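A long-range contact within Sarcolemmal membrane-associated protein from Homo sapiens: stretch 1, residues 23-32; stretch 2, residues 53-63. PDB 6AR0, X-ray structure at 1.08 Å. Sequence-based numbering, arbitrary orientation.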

ATOM      1  N   TYR A  23      -9.060  -7.542   3.763  1.00  8.21           N
ATOM      2  CA  TYR A  23      -9.977  -8.178   2.835  1.00  8.12           C
ATOM      3  C   TYR A  23     -10.444  -7.180   1.781  1.00  8.57           C
ATOM      4  O   TYR A  23     -10.656  -5.996   2.059  1.00 10.59           O
ATOM      5  N   LEU A  24     -10.575  -7.665   0.558  1.00  8.84           N
ATOM      6  CA  LEU A  24     -10.774  -6.836  -0.631  1.00  9.06           C
ATOM      7  C   LEU A  24     -12.105  -7.136  -1.321  1.00 11.02           C
ATOM      8  O   LEU A  24     -12.194  -7.229  -2.552  1.00 11.83           O
ATOM      9  N   ASP A  25     -13.178  -7.278  -0.550  1.00 11.67           N
ATOM     10  CA  ASP A  25     -14.501  -7.343  -1.164  1.00 11.53           C
ATOM     11  C   ASP A  25     -14.789  -6.092  -1.974  1.00 12.05           C
ATOM     12  O   ASP A  25     -15.562  -6.142  -2.938  1.00 14.75           O
ATOM     13  N   GLU A  26     -14.233  -4.963  -1.561  1.00 12.78           N
ATOM     14  CA  GLU A  26     -14.304  -3.722  -2.319  1.00 12.10           C
ATOM     15  C   GLU A  26     -12.969  -2.997  -2.194  1.00 10.14           C
ATOM     16  O   GLU A  26     -12.135  -3.356  -1.359  1.00 10.23           O
ATOM     17  N   PRO A  27     -12.724  -1.997  -3.026  1.00  9.43           N
ATOM     18  CA  PRO A  27     -11.427  -1.314  -2.981  1.00  8.87           C
ATOM     19  C   PRO A  27     -11.178  -0.678  -1.626  1.00  9.04           C
ATOM     20  O   PRO A  27     -12.090  -0.121  -0.999  1.00 10.95           O
ATOM     21  N   ILE A  28      -9.923  -0.736  -1.192  1.00  8.58           N
ATOM     22  CA  ILE A  28      -9.508  -0.218   0.105  1.00  8.98           C
ATOM     23  C   ILE A  28      -8.560   0.958  -0.096  1.00  7.72           C
ATOM     24  O   ILE A  28      -7.587   0.868  -0.855  1.00  8.42           O
ATOM     25  N   LYS A  29      -8.845   2.053   0.605  1.00  9.11           N
ATOM     26  CA  LYS A  29      -7.976   3.215   0.591  1.00  9.07           C
ATOM     27  C   LYS A  29      -6.710   2.941   1.394  1.00 10.42           C
ATOM     28  O   LYS A  29      -6.743   2.330   2.473  1.00 11.68           O
ATOM     29  N   ILE A  30      -5.588   3.370   0.839  1.00  8.54           N
ATOM     30  CA  ILE A  30      -4.313   3.452   1.540  1.00  7.95           C
ATOM     31  C   ILE A  30      -4.071   4.913   1.863  1.00  8.02           C
ATOM     32  O   ILE A  30      -4.191   5.772   0.981  1.00  8.83           O
ATOM     33  N   GLY A  31      -3.750   5.213   3.116  1.00  8.12           N
ATOM     34  CA  GLY A  31      -3.534   6.604   3.458  1.00  9.74           C
ATOM     35  C   GLY A  31      -3.075   6.772   4.887  1.00  8.36           C
ATOM     36  O   GLY A  31      -2.990   5.819   5.669  1.00  8.78           O
ATOM     37  N   ARG A  32      -2.802   8.024   5.220  1.00  9.33           N
ATOM     38  CA  ARG A  32      -2.298   8.395   6.534  1.00  9.60           C
ATOM     39  C   ARG A  32      -3.408   8.368   7.577  1.00 10.36           C
ATOM     40  O   ARG A  32      -4.553   8.741   7.294  1.00 11.84           O
ATOM     41  N   ARG A  53      -3.311  11.683   2.853  1.00 11.26           N
ATOM     42  CA  ARG A  53      -4.572  11.184   3.390  1.00 11.64           C
ATOM     43  C   ARG A  53      -5.221  10.204   2.425  1.00 10.79           C
ATOM     44  O   ARG A  53      -5.678   9.127   2.828  1.00 11.49           O
ATOM     45  N   ASN A  54      -5.266  10.564   1.145  1.00 11.43           N
ATOM     46  CA  ASN A  54      -5.784   9.707   0.084  1.00 11.40           C
ATOM     47  C   ASN A  54      -4.597   9.357  -0.804  1.00 10.74           C
ATOM     48  O   ASN A  54      -4.339   9.992  -1.822  1.00 11.90           O
ATOM     49  N   HIS A  55      -3.837   8.352  -0.379  1.00  9.46           N
ATOM     50  CA  HIS A  55      -2.539   8.083  -0.978  1.00  8.51           C
ATOM     51  C   HIS A  55      -2.632   7.138  -2.173  1.00  8.10           C
ATOM     52  O   HIS A  55      -2.079   7.411  -3.243  1.00  8.42           O
ATOM     53  N   ALA A  56      -3.332   6.025  -1.994  1.00  7.84           N
ATOM     54  CA  ALA A  56      -3.436   5.012  -3.032  1.00  7.66           C
ATOM     55  C   ALA A  56      -4.714   4.219  -2.788  1.00  7.67           C
ATOM     56  O   ALA A  56      -5.443   4.442  -1.816  1.00  8.16           O
ATOM     57  N   LEU A  57      -4.991   3.306  -3.710  1.00  8.02           N
ATOM     58  CA  LEU A  57      -6.163   2.454  -3.675  1.00  7.75           C
ATOM     59  C   LEU A  57      -5.734   1.064  -4.111  1.00  7.20           C
ATOM     60  O   LEU A  57      -4.987   0.931  -5.078  1.00  7.71           O
ATOM     61  N   VAL A  58      -6.188   0.034  -3.393  1.00  7.27           N
ATOM     62  CA  VAL A  58      -5.870  -1.353  -3.720  1.00  6.91           C
ATOM     63  C   VAL A  58      -7.166  -2.142  -3.851  1.00  6.95           C
ATOM     64  O   VAL A  58      -8.104  -1.948  -3.075  1.00  7.90           O
ATOM     65  N   TRP A  59      -7.224  -3.040  -4.836  1.00  7.05           N
ATOM     66  CA  TRP A  59      -8.451  -3.795  -5.039  1.00  6.95           C
ATOM     67  C   TRP A  59      -8.171  -5.110  -5.741  1.00  6.42           C
ATOM     68  O   TRP A  59      -7.107  -5.337  -6.318  1.00  7.33           O
ATOM     69  N   PHE A  60      -9.189  -5.962  -5.693  1.00  7.42           N
ATOM     70  CA  PHE A  60      -9.248  -7.213  -6.431  1.00  7.47           C
ATOM     71  C   PHE A  60     -10.332  -7.108  -7.488  1.00  8.35           C
ATOM     72  O   PHE A  60     -11.455  -6.706  -7.183  1.00  9.45           O
ATOM     73  N   ASP A  61      -9.982  -7.440  -8.726  1.00  9.16           N
ATOM     74  CA  ASP A  61     -10.917  -7.440  -9.847  1.00 11.41           C
ATOM     75  C   ASP A  61     -11.496  -8.839  -9.933  1.00 11.48           C
ATOM     76  O   ASP A  61     -10.835  -9.772 -10.399  1.00 14.42           O
ATOM     77  N   HIS A  62     -12.732  -8.977  -9.452  1.00 15.13           N
ATOM     78  CA  HIS A  62     -13.354 -10.281  -9.292  1.00 21.73           C
ATOM     79  C   HIS A  62     -13.629 -10.961 -10.631  1.00 24.13           C
ATOM     80  O   HIS A  62     -13.825 -12.180 -10.658  1.00 27.29           O
ATOM     81  N   LYS A  63     -13.627 -10.216 -11.740  1.00 17.92           N
ATOM     82  CA  LYS A  63     -13.949 -10.786 -13.043  1.00 21.88           C
ATOM     83  C   LYS A  63     -12.732 -11.271 -13.828  1.00 19.27           C
ATOM     84  O   LYS A  63     -12.901 -12.005 -14.809  1.00 24.03           O
TER

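Strand 28-32 and the strand that begins at Ala56 run antiparallel, and the backbone satisfies most of the polar groups between them. Ile28 and Val58 form a hydrogen-bonded pair, with Ile28 N donating to Val58 O (2.9 Å) and Val58 N returning a bond to Ile28 O (3.0 Å). Two residues along, Ile30 N donates to Ala56 O at 2.9 Å and Ala56 N to Ile30 O at 3.1 Å. Ile30 O accepts a second hydrogen bond, from His55 N at 2.9 Å; its angle of 141° is more bent than the 162° of the bond from Ala56, and the two consecutive amides share this one carbonyl.

Ile28, Ile30, Ala56 and Val58 place their side chains on one face of the sheet. Ile30 is buried, with chi1 in m and chi2 between wells at 148°; its CD1 lies 3.9 Å from Ala56 CB and also 3.9 Å from Val58 CB, so this methyl bridges two neighbours on the facing strand. Val58, in the p rotamer, brings CG1 to 4.1 Å from Ile28 CB and to the same distance from Leu24 CD2. Ile28 itself adopts m for both chi angles, and the end of its side chain leads away from the other stretch. Leu24 (m, t) points toward stretch 2 from the loop before the strand and extends the apolar layer, its CB meeting Phe60 CB at 4.1 Å; the Phe60 ring (chi1 t) then turns away.

Lys29 and Leu57 occupy the other face. The lysine extends through t, t, p and t, carrying Lys29 NZ to Asn54 OD1, to which it donates a hydrogen bond of 2.7 Å. Asn54 has its CA-to-CB bond directed away, yet its m rotamer brings the amide oxygen back to receive the ammonium. Leu57 (t, p) places CD1 4.0 Å from Pro27 CB, and Pro27 CG in turn packs 3.8 Å from Trp59 CB, while the indole (chi1 p) leads away.

Where direct pairing stops, waters take over. Water 1 donates to Leu24 O (2.8 Å) and accepts from Phe60 N (2.9 Å), joining carbonyl and amide beyond the last direct pair. Close by, the His62 ring (chi1 m) presents its edge to Leu24 O, with CE1 3.5 Å from that oxygen. His62 NE2 lies 2.9 Å from water 2 in a hydrogen bond, and the same water donates to Asp25 OD1 at 2.8 Å, an oxygen also bonded elsewhere in the structure.

At the opposite end, Gly31 CA makes a CA-H...O contact of 3.4 Å with Arg53 O; a CB here would clash with that oxygen. Water 3 donates to both Arg53 O and Arg32 O at 2.8 Å, supplying each carbonyl with a proton. Arg32 (t, t, p) brings NH1 within 3.6 Å of Arg53 N, and water 4 accepts from both donors, from NH1 of Arg32 at 3.0 Å and from N of Arg53 at 2.9 Å.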

ATOM      1  CB  TYR A  23     -11.148  -8.786   3.603  1.00  8.84           C
ATOM      2  CG  TYR A  23     -10.691  -9.949   4.438  1.00  9.57           C
ATOM      3  CD1 TYR A  23     -10.462 -11.181   3.854  1.00 10.82           C
ATOM      4  CD2 TYR A  23     -10.451  -9.809   5.804  1.00 10.90           C
ATOM      5  CE1 TYR A  23     -10.016 -12.254   4.610  1.00 12.42           C
ATOM      6  CE2 TYR A  23     -10.007 -10.882   6.565  1.00 13.68           C
ATOM      7  CZ  TYR A  23      -9.805 -12.093   5.966  1.00 11.94           C
ATOM      8  OH  TYR A  23      -9.380 -13.170   6.719  1.00 15.11           O
ATOM      9  CB  LEU A  24      -9.609  -7.008  -1.600  1.00  8.78           C
ATOM     10  CG  LEU A  24      -8.252  -6.547  -1.067  1.00  9.93           C
ATOM     11  CD1 LEU A  24      -7.166  -6.887  -2.071  1.00 13.05           C
ATOM     12  CD2 LEU A  24      -8.235  -5.062  -0.756  1.00 13.77           C
ATOM     13  CB  ASP A  25     -15.585  -7.507  -0.096  1.00 14.99           C
ATOM     14  CG  ASP A  25     -15.619  -8.894   0.512  1.00 15.85           C
ATOM     15  OD1 ASP A  25     -15.003  -9.838  -0.041  1.00 17.99           O
ATOM     16  OD2 ASP A  25     -16.301  -9.054   1.548  1.00 19.51           O
ATOM     17  CB  GLU A  26     -15.449  -2.834  -1.840  1.00 16.07           C
ATOM     18  CG  GLU A  26     -15.264  -2.329  -0.437  1.00 22.34           C
ATOM     19  CD  GLU A  26     -16.500  -1.627   0.090  1.00 32.99           C
ATOM     20  OE1 GLU A  26     -16.500  -1.228   1.273  1.00 37.55           O
ATOM     21  OE2 GLU A  26     -17.473  -1.472  -0.680  1.00 36.99           O
ATOM     22  CB  PRO A  27     -11.549  -0.265  -4.092  1.00 10.52           C
ATOM     23  CG  PRO A  27     -12.549  -0.850  -5.044  1.00 11.00           C
ATOM     24  CD  PRO A  27     -13.545  -1.529  -4.157  1.00 11.72           C
ATOM     25  CB  ILE A  28      -8.860  -1.335   0.944  1.00  9.70           C
ATOM     26  CG1 ILE A  28      -9.891  -2.433   1.270  1.00 12.75           C
ATOM     27  CG2 ILE A  28      -8.246  -0.777   2.228  1.00 13.29           C
ATOM     28  CD1 ILE A  28     -11.092  -1.976   2.093  1.00 21.03           C
ATOM     29  CB  LYS A  29      -8.700   4.415   1.191  1.00 11.92           C
ATOM     30  CG  LYS A  29      -7.984   5.730   0.907  1.00 15.45           C
ATOM     31  CD  LYS A  29      -8.881   6.933   1.122  1.00 20.69           C
ATOM     32  CE  LYS A  29      -8.870   7.336   2.570  1.00 25.34           C
ATOM     33  NZ  LYS A  29      -9.699   8.553   2.779  1.00 22.73           N
ATOM     34  CB  ILE A  30      -3.186   2.908   0.652  1.00  8.14           C
ATOM     35  CG1 ILE A  30      -3.425   1.416   0.376  1.00  9.66           C
ATOM     36  CG2 ILE A  30      -1.829   3.139   1.299  1.00  9.22           C
ATOM     37  CD1 ILE A  30      -2.938   0.940  -0.955  1.00 10.08           C
ATOM     38  CB  ARG A  32      -1.728   9.813   6.459  1.00 11.84           C
ATOM     39  CG  ARG A  32      -0.942  10.226   7.682  1.00 12.25           C
ATOM     40  CD  ARG A  32      -0.334  11.595   7.526  1.00 14.55           C
ATOM     41  NE  ARG A  32      -1.349  12.646   7.613  1.00 18.53           N
ATOM     42  CZ  ARG A  32      -1.798  13.379   6.597  1.00 16.91           C
ATOM     43  NH1 ARG A  32      -1.331  13.231   5.365  1.00 17.39           N
ATOM     44  NH2 ARG A  32      -2.730  14.297   6.822  1.00 22.17           N
ATOM     45  CB  ARG A  53      -5.516  12.353   3.670  1.00 14.22           C
ATOM     46  CG  ARG A  53      -6.866  11.924   4.234  1.00 16.65           C
ATOM     47  CD  ARG A  53      -7.811  13.100   4.443  1.00 18.91           C
ATOM     48  NE  ARG A  53      -9.076  12.663   5.041  1.00 25.93           N
ATOM     49  CZ  ARG A  53      -9.526  13.017   6.246  1.00 29.38           C
ATOM     50  NH1 ARG A  53      -8.843  13.851   7.025  1.00 30.41           N
ATOM     51  NH2 ARG A  53     -10.686  12.537   6.675  1.00 29.25           N
ATOM     52  CB  ASN A  54      -6.875  10.416  -0.693  1.00 13.50           C
ATOM     53  CG  ASN A  54      -7.964  10.954   0.206  1.00 20.46           C
ATOM     54  OD1 ASN A  54      -8.541  10.221   1.000  1.00 23.47           O
ATOM     55  ND2 ASN A  54      -8.233  12.248   0.102  1.00 27.41           N
ATOM     56  CB  HIS A  55      -1.617   7.514   0.105  1.00  8.56           C
ATOM     57  CG  HIS A  55      -0.185   7.488  -0.289  1.00  8.01           C
ATOM     58  ND1 HIS A  55       0.739   8.375   0.216  1.00  9.05           N
ATOM     59  CD2 HIS A  55       0.470   6.711  -1.178  1.00  8.54           C
ATOM     60  CE1 HIS A  55       1.909   8.129  -0.339  1.00  8.93           C
ATOM     61  NE2 HIS A  55       1.773   7.126  -1.186  1.00  9.49           N
ATOM     62  CB  ALA A  56      -2.179   4.131  -3.071  1.00  8.38           C
ATOM     63  CB  LEU A  57      -7.184   3.022  -4.657  1.00  9.61           C
ATOM     64  CG  LEU A  57      -8.624   2.526  -4.593  1.00 11.47           C
ATOM     65  CD1 LEU A  57      -9.270   2.863  -3.260  1.00 12.12           C
ATOM     66  CD2 LEU A  57      -9.415   3.123  -5.737  1.00 14.09           C
ATOM     67  CB  VAL A  58      -4.903  -1.977  -2.676  1.00  7.36           C
ATOM     68  CG1 VAL A  58      -5.500  -2.010  -1.265  1.00  8.78           C
ATOM     69  CG2 VAL A  58      -4.455  -3.354  -3.101  1.00  8.61           C
ATOM     70  CB  TRP A  59      -9.503  -2.995  -5.809  1.00  8.34           C
ATOM     71  CG  TRP A  59      -9.222  -2.718  -7.275  1.00  7.62           C
ATOM     72  CD1 TRP A  59      -9.677  -3.424  -8.345  1.00  8.18           C
ATOM     73  CD2 TRP A  59      -8.476  -1.617  -7.804  1.00  7.73           C
ATOM     74  NE1 TRP A  59      -9.261  -2.829  -9.505  1.00  8.57           N
ATOM     75  CE2 TRP A  59      -8.527  -1.713  -9.202  1.00  7.68           C
ATOM     76  CE3 TRP A  59      -7.786  -0.546  -7.227  1.00  8.63           C
ATOM     77  CZ2 TRP A  59      -7.932  -0.774 -10.036  1.00  8.78           C
ATOM     78  CZ3 TRP A  59      -7.187   0.381  -8.053  1.00  9.12           C
ATOM     79  CH2 TRP A  59      -7.262   0.261  -9.442  1.00 10.04           C
ATOM     80  CB  PHE A  60      -9.581  -8.364  -5.480  1.00  8.12           C
ATOM     81  CG  PHE A  60      -9.744  -9.699  -6.157  1.00  9.29           C
ATOM     82  CD1 PHE A  60      -8.672 -10.316  -6.777  1.00 10.21           C
ATOM     83  CD2 PHE A  60     -10.972 -10.345  -6.167  1.00 10.28           C
ATOM     84  CE1 PHE A  60      -8.832 -11.559  -7.393  1.00 13.08           C
ATOM     85  CE2 PHE A  60     -11.122 -11.584  -6.769  1.00 12.51           C
ATOM     86  CZ  PHE A  60     -10.060 -12.179  -7.386  1.00 14.06           C
ATOM     87  CB  ASP A  61     -10.169  -7.066 -11.119  1.00 12.76           C
ATOM     88  CG  ASP A  61     -11.067  -6.951 -12.317  1.00 14.50           C
ATOM     89  OD1 ASP A  61     -12.133  -7.598 -12.333  1.00 18.37           O
ATOM     90  OD2 ASP A  61     -10.678  -6.223 -13.260  1.00 16.89           O
ATOM     91  CB  HIS A  62     -14.647 -10.145  -8.460  1.00 18.76           C
ATOM     92  CG  HIS A  62     -14.424  -9.746  -7.021  1.00 19.51           C
ATOM     93  ND1 HIS A  62     -14.068  -8.467  -6.641  1.00 21.88           N
ATOM     94  CD2 HIS A  62     -14.533 -10.460  -5.872  1.00 20.02           C
ATOM     95  CE1 HIS A  62     -13.951  -8.418  -5.323  1.00 20.87           C
ATOM     96  NE2 HIS A  62     -14.230  -9.613  -4.833  1.00 18.82           N
ATOM     97  CB  LYS A  63     -14.764  -9.786 -13.870  1.00 29.90           C
ATOM     98  CG  LYS A  63     -16.228  -9.718 -13.437  1.00 30.26           C
ATOM     99  CD  LYS A  63     -17.124  -9.140 -14.506  1.00 28.45           C
ATOM    100  CE  LYS A  63     -18.596  -9.406 -14.194  1.00 29.11           C
ATOM    101  NZ  LYS A  63     -19.473  -8.941 -15.297  1.00 33.60           N
TER
HETATM  102  O   HOH W   1     -11.503  -5.046  -4.196  1.00 11.52           O
HETATM  103  O   HOH W   2     -13.713 -10.870  -2.252  1.00 15.97           O
HETATM  104  O   HOH W   3      -6.458   8.289   5.337  1.00 12.99           O
HETATM  105  O   HOH W   4      -2.592  14.505   2.940  1.00 21.44           O